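Local coordinates for acyl-coenzyme A oxidase 3 (PDB 5YS9), which catalyses the FAD-dependent oxidation of acyl-CoA to (2E)-enoyl-CoA in peroxisomal fatty acid beta-oxidation, passing electrons to oxygen to give hydrogen peroxide, at residues A[51-62]-A[102-111]. Residues are numbered along the deposited sequence; the frame is centred on the assembly and turned at random.
Sequences NVTMIERLMTEL and KEALLRSQLH
With CG anti to the backbone N (chi1 -168°) and a bend at chi3, the R107 side chain leaves helix 101-111 and brings its guanidinium to E61, whose own chain, extended beyond CG, crosses it at about a right angle. The grip is end-on but converges on one oxygen: NH2 of R107 bonds E61 OE1 at 2.8 Å on the syn side, and NH1 of R107 reaches the same OE1 at 3.0 Å on the anti side, with the two flat groups only 22° apart. L58 CD2 lies over one guanidinium face, 3.5 Å from R107 NH2, while NE of R107 pairs with D99. A second salt bridge joins R57 NH2 to E103 OE2, modelled so short that its exact length is doubtful, with the guanidinium and carboxylate planes steeply turned, and M54 CE rests 3.4 Å from E103 CG.

Beneath this charged border the helices cross at -55°, their axes 9.7 Å apart, and pack knobs-into-holes. L58 enters the hole formed by E103, L106, R107 and L110; reciprocally, L110 fits among I55, M59, L62 and L58, its CD1 3.5 Å from L58 CB. F315 of helix 300-330 also touches L110, tying this corner of the N-terminal helical domain to the first long helix of the C-alpha1 domain.

A leucine in place of R107 would probably leave E61 with only its long link to R57 and D99 without the NE. That link makes the four charges one network, in which E61, lying between both arginines, probably favours their closeness beside the packed leucines.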
ATOM      1  N   ASN A  51     -29.716 -16.103  -6.178  1.00 42.81           N
ATOM      2  CA  ASN A  51     -28.385 -15.601  -6.363  1.00 39.12           C
ATOM      3  C   ASN A  51     -27.358 -16.443  -5.542  1.00 38.74           C
ATOM      4  O   ASN A  51     -26.267 -16.734  -6.049  1.00 35.20           O
ATOM      5  CB  ASN A  51     -28.319 -14.127  -5.967  1.00 38.53           C
ATOM      6  CG  ASN A  51     -28.986 -13.175  -6.972  1.00 34.29           C
ATOM      7  OD1 ASN A  51     -29.265 -13.537  -8.086  1.00 31.88           O
ATOM      8  ND2 ASN A  51     -29.202 -11.924  -6.549  1.00 29.74           N
ATOM      9  N   VAL A  52     -27.715 -16.852  -4.315  1.00 34.47           N
ATOM     10  CA  VAL A  52     -26.785 -17.538  -3.441  1.00 31.10           C
ATOM     11  C   VAL A  52     -26.493 -18.873  -4.017  1.00 33.55           C
ATOM     12  O   VAL A  52     -25.334 -19.236  -4.104  1.00 35.27           O
ATOM     13  CB  VAL A  52     -27.240 -17.626  -1.964  1.00 31.36           C
ATOM     14  CG1 VAL A  52     -26.406 -18.621  -1.138  1.00 31.68           C
ATOM     15  CG2 VAL A  52     -27.133 -16.261  -1.305  1.00 29.91           C
ATOM     16  N   THR A  53     -27.516 -19.587  -4.473  1.00 40.87           N
ATOM     17  CA  THR A  53     -27.290 -20.911  -5.065  1.00 42.91           C
ATOM     18  C   THR A  53     -26.429 -20.779  -6.319  1.00 39.73           C
ATOM     19  O   THR A  53     -25.563 -21.623  -6.573  1.00 38.76           O
ATOM     20  CB  THR A  53     -28.584 -21.626  -5.479  1.00 47.00           C
ATOM     21  OG1 THR A  53     -29.259 -20.785  -6.410  1.00 53.62           O
ATOM     22  CG2 THR A  53     -29.472 -21.948  -4.257  1.00 45.84           C
ATOM     23  N   MET A  54     -26.656 -19.728  -7.094  1.00 36.70           N
ATOM     24  CA  MET A  54     -25.875 -19.531  -8.307  1.00 39.85           C
ATOM     25  C   MET A  54     -24.370 -19.336  -7.980  1.00 42.34           C
ATOM     26  O   MET A  54     -23.492 -19.983  -8.562  1.00 44.71           O
ATOM     27  CB  MET A  54     -26.383 -18.334  -9.109  1.00 39.26           C
ATOM     28  CG  MET A  54     -25.704 -18.252 -10.456  1.00 41.44           C
ATOM     29  SD  MET A  54     -25.938 -16.661 -11.263  1.00 52.47           S
ATOM     30  CE  MET A  54     -27.160 -17.053 -12.497  1.00 44.58           C
ATOM     31  N   ILE A  55     -24.097 -18.437  -7.053  1.00 38.82           N
ATOM     32  CA  ILE A  55     -22.761 -18.179  -6.596  1.00 39.44           C
ATOM     33  C   ILE A  55     -22.136 -19.441  -6.019  1.00 40.98           C
ATOM     34  O   ILE A  55     -20.960 -19.683  -6.199  1.00 39.95           O
ATOM     35  CB  ILE A  55     -22.808 -17.050  -5.560  1.00 42.86           C
ATOM     36  CG1 ILE A  55     -22.982 -15.735  -6.309  1.00 46.92           C
ATOM     37  CG2 ILE A  55     -21.572 -17.005  -4.649  1.00 45.93           C
ATOM     38  CD1 ILE A  55     -23.285 -14.581  -5.399  1.00 52.18           C
ATOM     39  N   GLU A  56     -22.906 -20.221  -5.297  1.00 45.83           N
ATOM     40  CA  GLU A  56     -22.379 -21.441  -4.748  1.00 47.56           C
ATOM     41  C   GLU A  56     -21.990 -22.391  -5.857  1.00 44.12           C
ATOM     42  O   GLU A  56     -20.983 -23.055  -5.783  1.00 39.42           O
ATOM     43  CB  GLU A  56     -23.391 -22.070  -3.816  1.00 50.23           C
ATOM     44  CG  GLU A  56     -23.249 -21.582  -2.396  1.00 56.57           C
ATOM     45  CD  GLU A  56     -24.463 -21.860  -1.550  1.00 60.08           C
ATOM     46  OE1 GLU A  56     -25.375 -22.557  -2.022  1.00 62.14           O
ATOM     47  OE2 GLU A  56     -24.496 -21.373  -0.411  1.00 60.08           O
ATOM     48  N   ARG A  57     -22.816 -22.446  -6.885  1.00 44.78           N
ATOM     49  CA  ARG A  57     -22.568 -23.290  -8.023  1.00 43.63           C
ATOM     50  C   ARG A  57     -21.305 -22.887  -8.747  1.00 43.17           C
ATOM     51  O   ARG A  57     -20.478 -23.718  -9.061  1.00 39.07           O
ATOM     52  CB  ARG A  57     -23.730 -23.119  -8.987  1.00 49.79           C
ATOM     53  CG  ARG A  57     -24.354 -24.397  -9.487  1.00 58.59           C
ATOM     54  CD  ARG A  57     -24.667 -24.320 -10.973  1.00 62.60           C
ATOM     55  NE  ARG A  57     -25.246 -23.042 -11.371  1.00 62.85           N
ATOM     56  CZ  ARG A  57     -24.880 -22.354 -12.445  1.00 57.69           C
ATOM     57  NH1 ARG A  57     -23.934 -22.810 -13.245  1.00 47.29           N
ATOM     58  NH2 ARG A  57     -25.468 -21.204 -12.713  1.00 54.00           N
ATOM     59  N   LEU A  58     -21.180 -21.597  -9.017  1.00 40.32           N
ATOM     60  CA  LEU A  58     -20.025 -21.064  -9.704  1.00 39.61           C
ATOM     61  C   LEU A  58     -18.729 -21.236  -8.932  1.00 40.74           C
ATOM     62  O   LEU A  58     -17.717 -21.578  -9.507  1.00 37.23           O
ATOM     63  CB  LEU A  58     -20.242 -19.590 -10.006  1.00 39.22           C
ATOM     64  CG  LEU A  58     -21.318 -19.234 -11.022  1.00 36.74           C
ATOM     65  CD1 LEU A  58     -21.470 -17.736 -11.124  1.00 35.16           C
ATOM     66  CD2 LEU A  58     -21.012 -19.830 -12.374  1.00 34.54           C
ATOM     67  N   MET A  59     -18.765 -20.994  -7.632  1.00 40.35           N
ATOM     68  CA  MET A  59     -17.574 -21.095  -6.810  1.00 40.15           C
ATOM     69  C   MET A  59     -17.044 -22.512  -6.774  1.00 40.14           C
ATOM     70  O   MET A  59     -15.861 -22.738  -6.890  1.00 37.41           O
ATOM     71  CB  MET A  59     -17.867 -20.616  -5.392  1.00 39.13           C
ATOM     72  CG  MET A  59     -17.644 -19.133  -5.176  1.00 41.46           C
ATOM     73  SD  MET A  59     -18.377 -18.489  -3.673  1.00 43.55           S
ATOM     74  CE  MET A  59     -16.912 -17.970  -2.822  1.00 49.90           C
ATOM     75  N   THR A  60     -17.946 -23.464  -6.620  1.00 42.05           N
ATOM     76  CA  THR A  60     -17.583 -24.872  -6.628  1.00 40.55           C
ATOM     77  C   THR A  60     -17.055 -25.364  -7.977  1.00 35.59           C
ATOM     78  O   THR A  60     -16.193 -26.206  -8.024  1.00 40.64           O
ATOM     79  CB  THR A  60     -18.595 -25.808  -5.909  1.00 39.07           C
ATOM     80  OG1 THR A  60     -18.920 -26.919  -6.735  1.00 48.60           O
ATOM     81  CG2 THR A  60     -19.835 -25.105  -5.537  1.00 34.02           C
ATOM     82  N   GLU A  61     -17.581 -24.828  -9.065  1.00 35.49           N
ATOM     83  CA  GLU A  61     -17.084 -25.135 -10.396  1.00 36.18           C
ATOM     84  C   GLU A  61     -15.657 -24.669 -10.609  1.00 36.75           C
ATOM     85  O   GLU A  61     -14.875 -25.324 -11.261  1.00 39.00           O
ATOM     86  CB  GLU A  61     -17.983 -24.527 -11.459  1.00 39.27           C
ATOM     87  CG  GLU A  61     -19.126 -25.420 -11.879  1.00 42.25           C
ATOM     88  CD  GLU A  61     -20.258 -24.669 -12.528  1.00 41.25           C
ATOM     89  OE1 GLU A  61     -20.074 -23.506 -12.889  1.00 38.76           O
ATOM     90  OE2 GLU A  61     -21.331 -25.251 -12.682  1.00 46.36           O
ATOM     91  N   LEU A  62     -15.342 -23.502 -10.085  1.00 36.76           N
ATOM     92  CA  LEU A  62     -14.004 -22.961 -10.180  1.00 35.10           C
ATOM     93  C   LEU A  62     -12.968 -23.684  -9.346  1.00 37.87           C
ATOM     94  O   LEU A  62     -11.901 -24.031  -9.812  1.00 34.87           O
ATOM     95  CB  LEU A  62     -14.025 -21.495  -9.750  1.00 34.25           C
ATOM     96  CG  LEU A  62     -14.747 -20.484 -10.630  1.00 32.16           C
ATOM     97  CD1 LEU A  62     -15.119 -19.247  -9.845  1.00 32.86           C
ATOM     98  CD2 LEU A  62     -13.896 -20.108 -11.813  1.00 32.64           C
ATOM     99  N   LYS A 102     -25.033 -13.005 -17.025  1.00 44.26           N
ATOM    100  CA  LYS A 102     -24.953 -12.819 -15.581  1.00 47.53           C
ATOM    101  C   LYS A 102     -23.995 -13.871 -14.967  1.00 48.64           C
ATOM    102  O   LYS A 102     -23.192 -13.579 -14.075  1.00 42.08           O
ATOM    103  CB  LYS A 102     -26.357 -12.924 -14.938  1.00 42.26           C
ATOM    104  CG  LYS A 102     -26.426 -12.525 -13.471  1.00 45.06           C
ATOM    105  CD  LYS A 102     -27.771 -12.858 -12.840  1.00 51.68           C
ATOM    106  CE  LYS A 102     -28.053 -11.975 -11.610  1.00 57.64           C
ATOM    107  NZ  LYS A 102     -28.875 -12.668 -10.563  1.00 52.61           N
ATOM    108  N   GLU A 103     -24.101 -15.094 -15.453  1.00 43.22           N
ATOM    109  CA  GLU A 103     -23.280 -16.150 -14.934  1.00 45.97           C
ATOM    110  C   GLU A 103     -21.819 -15.904 -15.259  1.00 42.47           C
ATOM    111  O   GLU A 103     -20.955 -16.074 -14.405  1.00 38.47           O
ATOM    112  CB  GLU A 103     -23.722 -17.482 -15.508  1.00 45.87           C
ATOM    113  CG  GLU A 103     -25.023 -17.973 -14.923  1.00 45.57           C
ATOM    114  CD  GLU A 103     -25.502 -19.222 -15.593  1.00 44.10           C
ATOM    115  OE1 GLU A 103     -25.406 -19.345 -16.826  1.00 40.27           O
ATOM    116  OE2 GLU A 103     -25.986 -20.081 -14.867  1.00 46.88           O
ATOM    117  N   ALA A 104     -21.580 -15.509 -16.506  1.00 41.28           N
ATOM    118  CA  ALA A 104     -20.253 -15.288 -17.044  1.00 36.00           C
ATOM    119  C   ALA A 104     -19.567 -14.113 -16.329  1.00 35.21           C
ATOM    120  O   ALA A 104     -18.432 -14.234 -15.882  1.00 42.47           O
ATOM    121  CB  ALA A 104     -20.329 -15.063 -18.546  1.00 31.12           C
ATOM    122  N   LEU A 105     -20.257 -13.004 -16.161  1.00 36.69           N
ATOM    123  CA  LEU A 105     -19.686 -11.882 -15.401  1.00 40.63           C
ATOM    124  C   LEU A 105     -19.267 -12.296 -13.966  1.00 39.68           C
ATOM    125  O   LEU A 105     -18.177 -11.952 -13.502  1.00 34.32           O
ATOM    126  CB  LEU A 105     -20.670 -10.709 -15.339  1.00 41.77           C
ATOM    127  CG  LEU A 105     -20.169  -9.459 -14.586  1.00 44.19           C
ATOM    128  CD1 LEU A 105     -18.939  -8.877 -15.287  1.00 48.60           C
ATOM    129  CD2 LEU A 105     -21.253  -8.402 -14.445  1.00 41.52           C
ATOM    130  N   LEU A 106     -20.139 -13.061 -13.315  1.00 39.01           N
ATOM    131  CA  LEU A 106     -20.025 -13.375 -11.927  1.00 41.33           C
ATOM    132  C   LEU A 106     -18.989 -14.495 -11.755  1.00 42.85           C
ATOM    133  O   LEU A 106     -18.238 -14.480 -10.793  1.00 41.77           O
ATOM    134  CB  LEU A 106     -21.395 -13.736 -11.391  1.00 44.73           C
ATOM    135  CG  LEU A 106     -21.906 -13.307 -10.019  1.00 54.19           C
ATOM    136  CD1 LEU A 106     -21.588 -11.873  -9.609  1.00 52.81           C
ATOM    137  CD2 LEU A 106     -23.426 -13.544 -10.003  1.00 55.75           C
ATOM    138  N   ARG A 107     -18.890 -15.393 -12.723  1.00 42.34           N
ATOM    139  CA  ARG A 107     -17.814 -16.363 -12.734  1.00 42.12           C
ATOM    140  C   ARG A 107     -16.437 -15.721 -12.869  1.00 43.23           C
ATOM    141  O   ARG A 107     -15.516 -16.106 -12.181  1.00 43.20           O
ATOM    142  CB  ARG A 107     -18.002 -17.371 -13.856  1.00 45.80           C
ATOM    143  CG  ARG A 107     -17.086 -18.573 -13.740  1.00 47.09           C
ATOM    144  CD  ARG A 107     -16.998 -19.359 -15.029  1.00 45.15           C
ATOM    145  NE  ARG A 107     -18.232 -20.055 -15.333  1.00 49.60           N
ATOM    146  CZ  ARG A 107     -18.639 -21.139 -14.707  1.00 49.75           C
ATOM    147  NH1 ARG A 107     -17.910 -21.654 -13.743  1.00 56.73           N
ATOM    148  NH2 ARG A 107     -19.775 -21.703 -15.038  1.00 51.11           N
ATOM    149  N   SER A 108     -16.301 -14.740 -13.750  1.00 39.61           N
ATOM    150  CA  SER A 108     -15.047 -14.042 -13.872  1.00 41.55           C
ATOM    151  C   SER A 108     -14.710 -13.153 -12.634  1.00 39.84           C
ATOM    152  O   SER A 108     -13.552 -12.933 -12.350  1.00 44.05           O
ATOM    153  CB  SER A 108     -14.932 -13.326 -15.223  1.00 44.02           C
ATOM    154  OG  SER A 108     -15.520 -12.068 -15.180  1.00 53.03           O
ATOM    155  N   GLN A 109     -15.689 -12.723 -11.862  1.00 36.65           N
ATOM    156  CA  GLN A 109     -15.431 -11.897 -10.668  1.00 35.01           C
ATOM    157  C   GLN A 109     -15.062 -12.771  -9.446  1.00 33.85           C
ATOM    158  O   GLN A 109     -14.181 -12.455  -8.639  1.00 31.22           O
ATOM    159  CB  GLN A 109     -16.681 -11.097 -10.291  1.00 34.01           C
ATOM    160  CG  GLN A 109     -17.043  -9.868 -11.107  1.00 36.26           C
ATOM    161  CD  GLN A 109     -18.324  -9.197 -10.557  1.00 39.65           C
ATOM    162  OE1 GLN A 109     -19.407  -9.830 -10.487  1.00 40.92           O
ATOM    163  NE2 GLN A 109     -18.204  -7.940 -10.149  1.00 33.65           N
ATOM    164  N   LEU A 110     -15.799 -13.851  -9.290  1.00 34.13           N
ATOM    165  CA  LEU A 110     -15.463 -14.862  -8.304  1.00 36.57           C
ATOM    166  C   LEU A 110     -14.014 -15.392  -8.483  1.00 35.59           C
ATOM    167  O   LEU A 110     -13.308 -15.585  -7.505  1.00 32.00           O
ATOM    168  CB  LEU A 110     -16.467 -16.019  -8.354  1.00 35.59           C
ATOM    169  CG  LEU A 110     -17.911 -15.656  -7.950  1.00 36.62           C
ATOM    170  CD1 LEU A 110     -18.840 -16.748  -8.432  1.00 35.56           C
ATOM    171  CD2 LEU A 110     -18.027 -15.448  -6.445  1.00 38.76           C
ATOM    172  N   HIS A 111     -13.615 -15.620  -9.725  1.00 34.63           N
ATOM    173  CA  HIS A 111     -12.311 -16.155 -10.046  1.00 38.37           C
ATOM    174  C   HIS A 111     -11.231 -15.131  -9.748  1.00 39.32           C
ATOM    175  O   HIS A 111     -10.095 -15.523  -9.485  1.00 36.73           O
ATOM    176  CB  HIS A 111     -12.253 -16.521 -11.537  1.00 38.59           C
ATOM    177  CG  HIS A 111     -11.020 -17.269 -11.939  1.00 39.87           C
ATOM    178  ND1 HIS A 111     -10.397 -17.078 -13.152  1.00 42.81           N
ATOM    179  CD2 HIS A 111     -10.293 -18.206 -11.286  1.00 38.88           C
ATOM    180  CE1 HIS A 111      -9.361 -17.894 -13.239  1.00 44.10           C
ATOM    181  NE2 HIS A 111      -9.270 -18.579 -12.115  1.00 40.38           N
TER